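Long-range contacts in activator of Hsp90 ATPase homologue 1/2-like C-terminal domain-containing protein (Mycobacterium smegmatis, PDB 3UID), which probably acts as a type II toxin, being a structural homologue of the hypoxia-linked toxin Rv2035 of Mycobacterium tuberculosis, and adopts the Bet v 1-like SRPBCC fold: residues L13-T18 / G143-A148; A33-L38 / V52-R57; R61-M66 / E98-N103; E85-S90 / F115-G120; D105-T110 / T129-E134. All coordinates share one frame; numbering follows the deposited sequence.

Contact 1 of 5, residues L13-T18 / G143-A148; sequences LTLTIT and GVIEGA
Leu15 pushes its CD2 methyl against the start of helix 144-158, meeting Val144 CG1 at 3.7 Å and Ile145 CG1 at 4.0 Å. This is the helix-grip architecture of the SRPBCC superfamily, in which the long C-terminal helix lies against the curved antiparallel sheet; here strand 14-18 and helix 144-148 run nearly parallel, 23° apart, with their axes 10.5 Å from each other. Leu15 and Val144 reach toward each other tip to tip, whereas Ile145 is met obliquely. Leu15 and Ile17, two apart in the strand, both point to the helix; Leu15 CG stands anti to the backbone N (chi1 171°). Leu140 of the preceding helix and Val6 of the edge strand add further apolar groups around Leu15, so that sheet and both helices share one hydrophobic patch. Two residues along the strand, Ile17 CD1 lies 4.2 Å from Ile145 CG2 and, a turn beyond Val144, touches the small Ala148 CB at 3.5 Å.

Contact 2 of 5, residues A33-L38 / V52-R57; sequences ADPRQL and VDHDLR
The imidazole of His54 is covered on one face by Pro35, whose CB sits 4.0 Å from the ring centroid, 27° off the normal, in a CH-pi contact; CD of the same proline lies over the rim of that face. At the ring edge, near its plane, is Leu38 CD2, 4.2 Å from His54 CD2, while Ala33 O approaches His54 CE1 obliquely at 3.1 Å. With CG anti to the backbone N (chi1 180°), the ring leaves strand 50-54 toward the break between two helices and crosses the proline at about a right angle. Its strongest polar partner is Tyr32 O, which accepts from His54 NE2 and probably helps to hold the ring's rotation. Alongside, Leu56 CD2 lies 3.8 Å from Ala33 CA; Leu56 is the centre of an inverse gamma turn that follows the strand.

Asp34 shapes the helical side. It is the first residue to leave helix 25-33 and also the N-cap of helix 35-42: Arg36 N reaches Asp34 OD1 at 3.0 Å from above the carboxylate plane, and Gln37 NE2 binds Asp34 OD2 on its anti side at 2.9 Å. Two consecutive short helices, interrupted at Asp34, which caps the second, and packed against an edge strand, are consistent with the helix pair of the Bet v 1-like fold.

Contact 3 of 5, residues R61-M66 / E98-N103; sequences RVTYFM and EDFNPN
Glu98 lays its carboxylate over one face of the Phe65 ring, OE2 3.5 Å from Phe65 CZ and the two planes only 19° apart. A bend at chi2 (86°) turns the Glu98 chain, and its OE2 also forms a salt bridge with Lys73, whose ammonium makes a cation-pi contact with Phe65. The backbone takes part too: Glu98 O lies in the plane of the Phe65 ring, at its edge, 3.5 Å from Phe65 CZ. Phe100 has positive phi (66°), and its CB points toward the strand. Thr63 CB sits over the centre of the Phe100 ring, 3.7 Å from the centroid, while Tyr64 O comes to its edge, 3.4 Å from Phe100 CE1. The Phe65 and Phe100 rings are nearly parallel but slid apart, overlapping little. In this SRPBCC fold, the loop between strands 88-96 and 109-118 thus folds back over strand 61-67, covering the side of that strand which carries Thr63 and Phe65.

Contact 4 of 5, residues E85-S90 / F115-G120; sequences EPHSFS and FTEHDG
Two neighbouring strands of the antiparallel SRPBCC sheet, 88-96 and 109-118, meet here where the first begins, at the turn that follows strand 73-84. That turn contains Pro86, preceded by a cis peptide bond, and a classic beta bulge in which His87 and Ser88 both face Asp84. His87 O accepts from Phe115 N at 2.7 Å, with an almost straight N-H...O angle of 171°, and so joins the bulge to the next strand. His87 was modelled in two conformers. In the one described, its ring edge is turned to the neighbouring strand: Phe115 O comes in plane to that edge, 3.0 Å from His87 CD2, and His87 NE2 donates to Glu117 OE2 at 2.8 Å, a bond that belongs to this conformer and may not hold in the other. The carboxylate uses its syn lone pair, its plane turned 66° from that of the imidazole; a bend at chi2 (75°) places Glu117 CD for this bond.

On the helix side of the strands, the buried ring of Phe115 packs against Tyr32 and Ile28 of helix 25-33, and that of Phe89 meets Tyr113. The carbonyl of Pro86 is buried with no hydrogen-bond partner in the model: Pro86 O faces the Phe115 ring edge, 3.7 Å from Phe115 CD2. Phe89 CE2 also approaches the edge of this ring, 4.1 Å from Phe115 CE2.

Contact 5 of 5, residues D105-T110 / T129-E134; sequences DLPVST and TYASAE
Thr110 O is gripped by two donors: Thr129 N donates to it at 2.7 Å, and a water adds a longer bond at 3.3 Å. That water is also hydrogen-bonded to Thr129 OG1, 2.7 Å away, so it spans the backbone of one strand and the side chain of the other. In return Thr110 N donates to Thr129 O at 3.0 Å. The two threonines form an antiparallel hydrogen-bonded pair, with side chains on the same sheet face and Thr110 OG1 only 3.2 Å from Thr129 CB. This is the open end of the hairpin of strands 109-118 and 121-129 in the SRPBCC sheet, and from it the chain passes to helix 133-141, which Ser132 caps through Ala135 N. Beyond the last strand pair a second water replaces direct bonding, donating to Val108 O and accepting from Ala131 N. Between the two waters, Ser109 CB rests over one face of the Tyr130 ring, toward its rim and 3.7 Å from Tyr130 CE1. The tyrosine itself packs on Leu136 and Val139 of the helix. Farthest out, Pro107 CG presses on Ala131 CB at 3.5 Å, a close methylene-to-methyl contact.

In the fold
Contact 1 opens first along the chain and closes last, so the span it bridges holds the other four; it brings the C-terminal helix to a strand near the N terminus. Contact 2 joins the break between two short helices to edge strand 50-54 and closes before contact 3 opens. Contact 3 ties the loop after strand 88-96 to strand 61-67. Contact 4, linking the start of strand 88-96 to strand 109-118, opens within contact 3 and closes after it, so the two cross. Contact 5 follows contact 3, crosses contact 4, and ties the start of strand 109-118 to the chain entering helix 133-141. Val52 and Asp53 bond to Thr63 between contacts 2 and 3; Leu13 meets Tyr130 between 1 and 5.

Contact 1 of 5, residues L13-T18 / G143-A148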
# COMPACT_ATOMS: atom_id res chain seq x y z
N LEU A 13 -2.38 11.01 14.40
CA LEU A 13 -2.76 9.61 14.23
C LEU A 13 -2.43 9.14 12.82
O LEU A 13 -3.21 8.43 12.19
CB LEU A 13 -4.24 9.41 14.52
CG LEU A 13 -4.71 9.85 15.91
CD1 LEU A 13 -6.21 9.64 16.05
CD2 LEU A 13 -3.94 9.11 16.99
N THR A 14 -1.26 9.53 12.32
CA THR A 14 -0.84 9.13 10.99
C THR A 14 0.40 8.25 11.00
O THR A 14 1.27 8.40 11.86
CB THR A 14 -0.57 10.33 10.05
OG1 THR A 14 0.38 11.22 10.64
CG2 THR A 14 -1.87 11.09 9.78
N LEU A 15 0.44 7.32 10.05
CA LEU A 15 1.67 6.59 9.74
C LEU A 15 2.05 6.91 8.31
O LEU A 15 1.30 6.63 7.37
CB LEU A 15 1.47 5.08 9.92
CG LEU A 15 2.63 4.22 9.42
CD1 LEU A 15 3.88 4.47 10.24
CD2 LEU A 15 2.25 2.75 9.46
N THR A 16 3.21 7.55 8.14
CA THR A 16 3.68 7.97 6.83
C THR A 16 4.95 7.23 6.47
O THR A 16 5.91 7.21 7.25
CB THR A 16 3.91 9.49 6.79
OG1 THR A 16 2.68 10.16 7.08
CG2 THR A 16 4.38 9.92 5.43
N ILE A 17 4.93 6.57 5.32
CA ILE A 17 6.11 5.92 4.80
C ILE A 17 6.52 6.65 3.52
O ILE A 17 5.69 6.95 2.66
CB ILE A 17 5.85 4.44 4.54
CG1 ILE A 17 5.47 3.75 5.86
CG2 ILE A 17 7.09 3.79 3.91
CD1 ILE A 17 5.49 2.25 5.81
N THR A 18 7.80 6.98 3.43
CA THR A 18 8.33 7.67 2.26
C THR A 18 9.32 6.75 1.57
O THR A 18 10.09 6.04 2.23
CB THR A 18 9.02 8.99 2.66
OG1 THR A 18 8.12 9.79 3.43
CG2 THR A 18 9.46 9.77 1.42
N GLY A 143 2.16 -5.73 11.94
CA GLY A 143 3.29 -5.73 11.03
C GLY A 143 3.11 -4.88 9.79
O GLY A 143 3.78 -5.13 8.79
N VAL A 144 2.23 -3.88 9.84
CA VAL A 144 1.96 -3.05 8.68
C VAL A 144 3.23 -2.48 8.03
O VAL A 144 3.35 -2.45 6.80
CB VAL A 144 0.97 -1.89 9.01
CG1 VAL A 144 1.63 -0.84 9.89
CG2 VAL A 144 0.46 -1.25 7.73
N ILE A 145 4.19 -2.05 8.85
CA ILE A 145 5.38 -1.42 8.28
C ILE A 145 6.26 -2.43 7.52
O ILE A 145 6.81 -2.10 6.47
CB ILE A 145 6.23 -0.68 9.35
CG1 ILE A 145 5.40 0.42 10.02
CG2 ILE A 145 7.50 -0.10 8.69
CD1 ILE A 145 6.05 1.00 11.27
N GLU A 146 6.39 -3.64 8.05
CA GLU A 146 7.15 -4.70 7.38
C GLU A 146 6.58 -4.98 6.00
O GLU A 146 7.32 -5.11 5.03
CB GLU A 146 7.09 -6.00 8.19
CG GLU A 146 7.75 -5.94 9.53
CD GLU A 146 7.34 -7.11 10.41
OE1 GLU A 146 6.66 -6.88 11.44
OE2 GLU A 146 7.70 -8.26 10.07
N GLY A 147 5.26 -5.10 5.92
CA GLY A 147 4.60 -5.37 4.66
C GLY A 147 4.80 -4.23 3.68
O GLY A 147 5.07 -4.44 2.50
N ALA A 148 4.67 -3.00 4.16
CA ALA A 148 4.80 -1.84 3.28
C ALA A 148 6.23 -1.73 2.75
O ALA A 148 6.45 -1.45 1.57
CB ALA A 148 4.40 -0.58 4.01

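Contact 2 of 5, residues A33-L38 / V52-R57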
# COMPACT_ATOMS: atom_id res chain seq x y z
N ALA A 33 -1.87 0.97 -10.89
CA ALA A 33 -2.94 0.98 -11.88
C ALA A 33 -3.14 -0.37 -12.55
O ALA A 33 -4.23 -0.67 -13.04
CB ALA A 33 -2.67 2.07 -12.92
N ASP A 34 -2.08 -1.17 -12.60
CA ASP A 34 -2.15 -2.50 -13.22
C ASP A 34 -2.19 -3.55 -12.12
O ASP A 34 -1.21 -3.70 -11.37
CB ASP A 34 -0.92 -2.73 -14.09
CG ASP A 34 -0.91 -4.10 -14.76
OD1 ASP A 34 -1.76 -4.96 -14.44
OD2 ASP A 34 -0.02 -4.31 -15.61
N PRO A 35 -3.32 -4.26 -11.98
CA PRO A 35 -3.44 -5.17 -10.83
C PRO A 35 -2.43 -6.31 -10.84
O PRO A 35 -2.11 -6.83 -9.77
CB PRO A 35 -4.87 -5.70 -10.95
CG PRO A 35 -5.17 -5.61 -12.41
CD PRO A 35 -4.51 -4.33 -12.85
N ARG A 36 -1.92 -6.71 -12.00
CA ARG A 36 -0.91 -7.77 -12.03
C ARG A 36 0.43 -7.27 -11.48
O ARG A 36 1.21 -8.04 -10.91
CB ARG A 36 -0.74 -8.32 -13.45
CG ARG A 36 -2.04 -8.74 -14.12
CD ARG A 36 -2.58 -10.07 -13.61
NE ARG A 36 -3.67 -9.92 -12.63
CZ ARG A 36 -3.57 -10.27 -11.35
NH1 ARG A 36 -2.45 -10.79 -10.88
NH2 ARG A 36 -4.61 -10.09 -10.54
N GLN A 37 0.70 -5.97 -11.63
CA GLN A 37 1.93 -5.40 -11.07
C GLN A 37 1.81 -5.17 -9.57
O GLN A 37 2.74 -5.41 -8.80
CB GLN A 37 2.31 -4.11 -11.80
CG GLN A 37 2.59 -4.35 -13.28
CD GLN A 37 3.02 -3.08 -13.98
OE1 GLN A 37 3.88 -2.36 -13.48
NE2 GLN A 37 2.43 -2.81 -15.12
N LEU A 38 0.63 -4.70 -9.16
CA LEU A 38 0.36 -4.52 -7.74
C LEU A 38 0.49 -5.86 -7.01
O LEU A 38 1.13 -5.95 -5.95
CB LEU A 38 -1.05 -3.96 -7.55
CG LEU A 38 -1.38 -3.49 -6.13
CD1 LEU A 38 -0.31 -2.54 -5.61
CD2 LEU A 38 -2.73 -2.84 -6.16
N VAL A 52 -7.62 -9.41 -6.34
CA VAL A 52 -8.84 -10.06 -6.81
C VAL A 52 -9.63 -9.13 -7.71
O VAL A 52 -9.64 -9.30 -8.94
CB VAL A 52 -9.66 -10.60 -5.61
CG1 VAL A 52 -10.95 -11.26 -6.10
CG2 VAL A 52 -8.82 -11.63 -4.83
N ASP A 53 -10.27 -8.12 -7.12
CA ASP A 53 -10.95 -7.10 -7.92
C ASP A 53 -10.09 -5.85 -7.89
O ASP A 53 -9.40 -5.59 -6.91
CB ASP A 53 -12.33 -6.78 -7.35
CG ASP A 53 -13.28 -7.96 -7.40
OD1 ASP A 53 -13.18 -8.76 -8.35
OD2 ASP A 53 -14.11 -8.08 -6.48
N HIS A 54 -10.14 -5.08 -8.97
CA HIS A 54 -9.33 -3.87 -9.06
C HIS A 54 -9.97 -2.89 -10.05
O HIS A 54 -10.11 -3.19 -11.24
CB HIS A 54 -7.92 -4.25 -9.51
CG HIS A 54 -6.98 -3.09 -9.65
ND1 HIS A 54 -7.03 -2.22 -10.71
CD2 HIS A 54 -5.94 -2.69 -8.87
CE1 HIS A 54 -6.08 -1.31 -10.58
NE2 HIS A 54 -5.40 -1.57 -9.47
N ASP A 55 -10.37 -1.74 -9.54
CA ASP A 55 -10.98 -0.69 -10.35
C ASP A 55 -10.45 0.63 -9.79
O ASP A 55 -11.01 1.15 -8.83
CB ASP A 55 -12.49 -0.79 -10.20
CG ASP A 55 -13.25 0.22 -11.03
OD1 ASP A 55 -12.64 0.96 -11.84
OD2 ASP A 55 -14.48 0.26 -10.87
N LEU A 56 -9.36 1.14 -10.36
CA LEU A 56 -8.76 2.37 -9.82
C LEU A 56 -9.43 3.62 -10.37
O LEU A 56 -8.89 4.30 -11.26
CB LEU A 56 -7.25 2.40 -10.08
CG LEU A 56 -6.43 3.47 -9.34
CD1 LEU A 56 -6.58 3.36 -7.85
CD2 LEU A 56 -4.96 3.39 -9.75
N ARG A 57 -10.60 3.92 -9.83
CA ARG A 57 -11.38 5.09 -10.22
C ARG A 57 -12.22 5.43 -8.99
O ARG A 57 -12.50 4.55 -8.17
CB ARG A 57 -12.27 4.77 -11.42
CG ARG A 57 -12.57 5.98 -12.31
CD ARG A 57 -11.30 6.54 -12.98
NE ARG A 57 -10.76 7.73 -12.31
CZ ARG A 57 -10.51 8.88 -12.92
NH1 ARG A 57 -10.75 9.01 -14.22
NH2 ARG A 57 -10.02 9.91 -12.24

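Contact 3 of 5, residues R61-M66 / E98-N103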
# COMPACT_ATOMS: atom_id res chain seq x y z
N ARG A 61 -13.34 -0.27 -6.26
CA ARG A 61 -12.79 -1.07 -5.17
C ARG A 61 -11.57 -1.85 -5.64
O ARG A 61 -11.47 -2.25 -6.80
CB ARG A 61 -13.84 -2.06 -4.66
CG ARG A 61 -14.90 -1.44 -3.82
CD ARG A 61 -15.67 -2.51 -3.06
NE ARG A 61 -16.73 -1.90 -2.26
CZ ARG A 61 -16.84 -2.02 -0.94
NH1 ARG A 61 -15.96 -2.74 -0.25
NH2 ARG A 61 -17.85 -1.42 -0.31
N VAL A 62 -10.64 -2.05 -4.71
CA VAL A 62 -9.57 -3.03 -4.89
C VAL A 62 -9.70 -4.02 -3.75
O VAL A 62 -9.78 -3.63 -2.58
CB VAL A 62 -8.18 -2.39 -4.84
CG1 VAL A 62 -7.10 -3.47 -5.02
CG2 VAL A 62 -8.05 -1.31 -5.91
N THR A 63 -9.72 -5.31 -4.08
CA THR A 63 -9.78 -6.34 -3.04
C THR A 63 -8.59 -7.27 -3.17
O THR A 63 -8.15 -7.57 -4.27
CB THR A 63 -11.09 -7.14 -3.09
OG1 THR A 63 -11.20 -7.83 -4.35
CG2 THR A 63 -12.27 -6.20 -2.92
N TYR A 64 -8.04 -7.72 -2.05
CA TYR A 64 -6.76 -8.44 -2.11
C TYR A 64 -6.56 -9.44 -0.98
O TYR A 64 -7.14 -9.31 0.11
CB TYR A 64 -5.60 -7.43 -2.07
CG TYR A 64 -5.63 -6.53 -0.86
CD1 TYR A 64 -6.15 -5.25 -0.95
CD2 TYR A 64 -5.17 -6.97 0.37
CE1 TYR A 64 -6.20 -4.41 0.16
CE2 TYR A 64 -5.22 -6.15 1.49
CZ TYR A 64 -5.72 -4.87 1.37
OH TYR A 64 -5.78 -4.04 2.47
N PHE A 65 -5.73 -10.44 -1.25
CA PHE A 65 -5.20 -11.31 -0.21
C PHE A 65 -3.72 -11.04 -0.08
O PHE A 65 -3.03 -10.84 -1.08
CB PHE A 65 -5.39 -12.79 -0.58
CG PHE A 65 -6.82 -13.20 -0.75
CD1 PHE A 65 -7.77 -12.86 0.19
CD2 PHE A 65 -7.21 -13.94 -1.86
CE1 PHE A 65 -9.09 -13.26 0.04
CE2 PHE A 65 -8.53 -14.34 -2.02
CZ PHE A 65 -9.47 -13.99 -1.07
N MET A 66 -3.23 -11.08 1.15
CA MET A 66 -1.81 -10.94 1.40
C MET A 66 -1.38 -12.00 2.39
O MET A 66 -2.21 -12.61 3.07
CB MET A 66 -1.47 -9.56 1.95
CG MET A 66 -1.76 -8.41 1.01
SD MET A 66 -1.41 -6.84 1.81
CE MET A 66 0.32 -7.04 2.20
N GLU A 98 -12.09 -14.08 4.09
CA GLU A 98 -11.83 -14.58 2.75
C GLU A 98 -12.89 -14.09 1.75
O GLU A 98 -12.63 -14.02 0.54
CB GLU A 98 -11.78 -16.11 2.76
CG GLU A 98 -11.28 -16.73 1.47
CD GLU A 98 -9.77 -16.84 1.40
OE1 GLU A 98 -9.10 -16.56 2.42
OE2 GLU A 98 -9.24 -17.22 0.34
N ASP A 99 -14.08 -13.77 2.25
CA ASP A 99 -15.19 -13.33 1.40
C ASP A 99 -15.24 -11.83 1.22
O ASP A 99 -16.19 -11.29 0.64
CB ASP A 99 -16.52 -13.81 2.00
CG ASP A 99 -16.62 -15.32 2.05
OD1 ASP A 99 -16.04 -15.99 1.17
OD2 ASP A 99 -17.28 -15.83 2.98
N PHE A 100 -14.23 -11.16 1.76
CA PHE A 100 -14.13 -9.69 1.82
C PHE A 100 -15.18 -9.01 2.68
O PHE A 100 -15.48 -7.83 2.49
CB PHE A 100 -14.03 -9.07 0.41
CG PHE A 100 -12.85 -9.58 -0.35
CD1 PHE A 100 -11.57 -9.31 0.09
CD2 PHE A 100 -13.01 -10.39 -1.46
CE1 PHE A 100 -10.46 -9.80 -0.59
CE2 PHE A 100 -11.91 -10.88 -2.15
CZ PHE A 100 -10.64 -10.60 -1.70
N ASN A 101 -15.69 -9.75 3.66
CA ASN A 101 -16.53 -9.14 4.69
C ASN A 101 -15.68 -8.70 5.87
O ASN A 101 -14.85 -9.46 6.36
CB ASN A 101 -17.62 -10.11 5.15
CG ASN A 101 -18.51 -10.57 4.02
OD1 ASN A 101 -18.73 -11.77 3.82
ND2 ASN A 101 -18.98 -9.62 3.23
N PRO A 102 -15.87 -7.46 6.34
CA PRO A 102 -15.16 -7.01 7.54
C PRO A 102 -15.19 -8.08 8.64
O PRO A 102 -16.25 -8.60 8.98
CB PRO A 102 -15.95 -5.78 7.96
CG PRO A 102 -16.38 -5.18 6.64
CD PRO A 102 -16.72 -6.40 5.78
N ASN A 103 -14.02 -8.39 9.19
CA ASN A 103 -13.92 -9.45 10.19
C ASN A 103 -13.13 -9.05 11.44
O ASN A 103 -12.69 -9.92 12.20
CB ASN A 103 -13.34 -10.72 9.57
CG ASN A 103 -11.89 -10.57 9.18
OD1 ASN A 103 -11.41 -9.46 8.98
ND2 ASN A 103 -11.18 -11.70 9.07

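Contact 4 of 5, residues E85-S90 / F115-G120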
# COMPACT_ATOMS: atom_id res chain seq x y z
N GLU A 85 -4.31 10.83 -11.73
CA GLU A 85 -3.17 10.24 -12.43
C GLU A 85 -2.25 11.33 -13.00
O GLU A 85 -2.73 12.31 -13.58
CB GLU A 85 -3.66 9.34 -13.57
CG GLU A 85 -2.54 8.72 -14.38
CD GLU A 85 -3.04 7.87 -15.54
OE1 GLU A 85 -4.25 7.57 -15.58
OE2 GLU A 85 -2.22 7.51 -16.41
N PRO A 86 -0.93 11.16 -12.86
CA PRO A 86 -0.22 10.07 -12.18
C PRO A 86 0.30 10.50 -10.81
O PRO A 86 1.21 9.85 -10.30
CB PRO A 86 0.99 9.87 -13.09
CG PRO A 86 1.34 11.28 -13.49
CD PRO A 86 -0.00 11.97 -13.67
N HIS A 87 -0.26 11.55 -10.22
CA HIS A 87 0.33 12.08 -9.00
C HIS A 87 -0.24 11.56 -7.69
O HIS A 87 0.45 11.54 -6.69
CB HIS A 87 0.33 13.61 -8.99
CG HIS A 87 1.34 14.21 -9.91
ND1 HIS A 87 1.00 14.90 -11.05
CD2 HIS A 87 2.70 14.20 -9.87
CE1 HIS A 87 2.09 15.30 -11.67
NE2 HIS A 87 3.14 14.90 -10.97
N SER A 88 -1.50 11.12 -7.68
CA SER A 88 -2.07 10.72 -6.40
C SER A 88 -3.34 9.91 -6.52
O SER A 88 -4.06 10.04 -7.52
CB SER A 88 -2.37 11.98 -5.57
OG SER A 88 -2.69 11.67 -4.22
N PHE A 89 -3.59 9.04 -5.54
CA PHE A 89 -4.92 8.47 -5.34
C PHE A 89 -5.21 8.33 -3.85
O PHE A 89 -4.29 8.33 -3.04
CB PHE A 89 -5.18 7.18 -6.16
CG PHE A 89 -4.36 5.98 -5.74
CD1 PHE A 89 -4.87 5.05 -4.85
CD2 PHE A 89 -3.09 5.76 -6.27
CE1 PHE A 89 -4.13 3.92 -4.47
CE2 PHE A 89 -2.35 4.63 -5.90
CZ PHE A 89 -2.88 3.71 -5.00
N SER A 90 -6.49 8.27 -3.51
CA SER A 90 -6.91 8.25 -2.12
C SER A 90 -7.93 7.16 -1.92
O SER A 90 -8.71 6.87 -2.84
CB SER A 90 -7.53 9.60 -1.74
OG SER A 90 -6.60 10.66 -1.92
N PHE A 115 2.79 10.68 -5.56
CA PHE A 115 3.99 10.39 -6.34
C PHE A 115 4.46 11.68 -7.01
O PHE A 115 3.75 12.28 -7.81
CB PHE A 115 3.70 9.32 -7.40
CG PHE A 115 3.00 8.12 -6.85
CD1 PHE A 115 3.64 7.28 -5.97
CD2 PHE A 115 1.69 7.84 -7.22
CE1 PHE A 115 3.00 6.17 -5.45
CE2 PHE A 115 1.03 6.74 -6.69
CZ PHE A 115 1.69 5.90 -5.81
N THR A 116 5.66 12.13 -6.65
CA THR A 116 6.17 13.37 -7.23
C THR A 116 7.57 13.22 -7.76
O THR A 116 8.34 12.36 -7.31
CB THR A 116 6.08 14.53 -6.23
OG1 THR A 116 6.74 14.17 -5.01
CG2 THR A 116 4.62 14.86 -5.94
N GLU A 117 7.90 14.05 -8.74
CA GLU A 117 9.19 13.97 -9.39
C GLU A 117 10.27 14.36 -8.40
O GLU A 117 10.16 15.37 -7.70
CB GLU A 117 9.21 14.89 -10.62
CG GLU A 117 8.14 14.57 -11.69
CD GLU A 117 6.73 15.02 -11.30
OE1 GLU A 117 6.57 15.73 -10.28
OE2 GLU A 117 5.77 14.65 -12.02
N HIS A 118 11.31 13.55 -8.33
CA HIS A 118 12.40 13.78 -7.41
C HIS A 118 13.68 13.28 -8.06
O HIS A 118 14.01 12.10 -7.98
CB HIS A 118 12.14 13.05 -6.09
CG HIS A 118 13.09 13.43 -4.99
ND1 HIS A 118 14.31 12.83 -4.83
CD2 HIS A 118 12.98 14.36 -4.01
CE1 HIS A 118 14.93 13.37 -3.79
NE2 HIS A 118 14.14 14.30 -3.28
N ASP A 119 14.38 14.19 -8.74
CA ASP A 119 15.62 13.88 -9.45
C ASP A 119 15.38 13.07 -10.72
O ASP A 119 16.19 12.23 -11.07
CB ASP A 119 16.59 13.13 -8.53
CG ASP A 119 16.99 13.93 -7.31
OD1 ASP A 119 17.23 13.32 -6.25
OD2 ASP A 119 17.05 15.18 -7.42
N GLY A 120 14.26 13.33 -11.39
CA GLY A 120 13.88 12.56 -12.57
C GLY A 120 13.31 11.22 -12.18
O GLY A 120 12.75 10.48 -13.02

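Contact 5 of 5, residues D105-T110 / T129-E134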
# COMPACT_ATOMS: atom_id res chain seq x y z
N ASP A 105 -12.75 -5.65 14.64
CA ASP A 105 -13.48 -4.55 15.27
C ASP A 105 -12.84 -3.20 14.95
O ASP A 105 -13.15 -2.19 15.58
CB ASP A 105 -13.59 -4.77 16.79
CG ASP A 105 -12.24 -4.79 17.48
OD1 ASP A 105 -11.20 -4.74 16.80
OD2 ASP A 105 -12.23 -4.87 18.73
N LEU A 106 -11.97 -3.18 13.95
CA LEU A 106 -11.25 -1.97 13.58
C LEU A 106 -12.02 -1.17 12.54
O LEU A 106 -12.55 -1.74 11.59
CB LEU A 106 -9.87 -2.31 13.03
CG LEU A 106 -8.89 -2.98 13.99
CD1 LEU A 106 -7.66 -3.46 13.22
CD2 LEU A 106 -8.49 -2.04 15.12
N PRO A 107 -12.05 0.16 12.69
CA PRO A 107 -12.60 1.01 11.63
C PRO A 107 -11.62 1.09 10.46
O PRO A 107 -10.45 0.71 10.61
CB PRO A 107 -12.71 2.38 12.29
CG PRO A 107 -11.63 2.37 13.36
CD PRO A 107 -11.54 0.94 13.84
N VAL A 108 -12.07 1.60 9.32
CA VAL A 108 -11.17 1.78 8.19
C VAL A 108 -10.14 2.87 8.50
O VAL A 108 -10.35 3.71 9.37
CB VAL A 108 -11.92 2.16 6.88
CG1 VAL A 108 -12.91 1.06 6.49
CG2 VAL A 108 -12.63 3.52 7.01
N SER A 109 -9.02 2.84 7.78
CA SER A 109 -8.08 3.94 7.77
C SER A 109 -8.32 4.72 6.48
O SER A 109 -8.91 4.18 5.53
CB SER A 109 -6.64 3.40 7.81
OG SER A 109 -6.37 2.56 6.70
N THR A 110 -7.93 5.99 6.47
CA THR A 110 -8.00 6.80 5.25
C THR A 110 -6.57 6.99 4.75
O THR A 110 -5.65 7.17 5.53
CB THR A 110 -8.67 8.16 5.51
OG1 THR A 110 -7.80 9.00 6.29
CG2 THR A 110 -9.96 7.97 6.26
N THR A 129 -4.15 7.55 7.80
CA THR A 129 -4.73 8.28 8.92
C THR A 129 -5.71 7.36 9.63
O THR A 129 -6.59 6.77 8.99
CB THR A 129 -5.47 9.54 8.43
OG1 THR A 129 -4.56 10.39 7.72
CG2 THR A 129 -6.06 10.30 9.62
N TYR A 130 -5.56 7.25 10.95
CA TYR A 130 -6.30 6.26 11.73
C TYR A 130 -7.32 6.88 12.68
O TYR A 130 -7.20 8.04 13.06
CB TYR A 130 -5.30 5.36 12.47
CG TYR A 130 -4.52 4.49 11.53
CD1 TYR A 130 -4.88 3.16 11.33
CD2 TYR A 130 -3.46 5.00 10.79
CE1 TYR A 130 -4.18 2.36 10.44
CE2 TYR A 130 -2.75 4.21 9.91
CZ TYR A 130 -3.12 2.89 9.73
OH TYR A 130 -2.43 2.10 8.85
N ALA A 131 -8.33 6.10 13.06
CA ALA A 131 -9.45 6.63 13.85
C ALA A 131 -9.07 6.94 15.28
O ALA A 131 -9.68 7.80 15.92
CB ALA A 131 -10.62 5.66 13.83
N SER A 132 -8.07 6.23 15.79
CA SER A 132 -7.65 6.37 17.17
C SER A 132 -6.24 5.83 17.39
O SER A 132 -5.72 5.05 16.58
CB SER A 132 -8.61 5.63 18.11
OG SER A 132 -8.52 4.23 17.91
N ALA A 133 -5.64 6.23 18.50
CA ALA A 133 -4.32 5.74 18.85
C ALA A 133 -4.35 4.22 19.02
O ALA A 133 -3.42 3.53 18.61
CB ALA A 133 -3.83 6.41 20.12
N GLU A 134 -5.42 3.72 19.63
CA GLU A 134 -5.57 2.28 19.84
C GLU A 134 -5.63 1.51 18.52
O GLU A 134 -4.98 0.47 18.37
CB GLU A 134 -6.80 1.98 20.70
CG GLU A 134 -7.81 3.12 20.82
CD GLU A 134 -7.40 4.18 21.84
OE1 GLU A 134 -7.07 5.30 21.44
OE2 GLU A 134 -7.43 3.88 23.05
O HOH W 1 -8.55 3.64 11.59
O HOH W 2 -4.23 10.08 5.04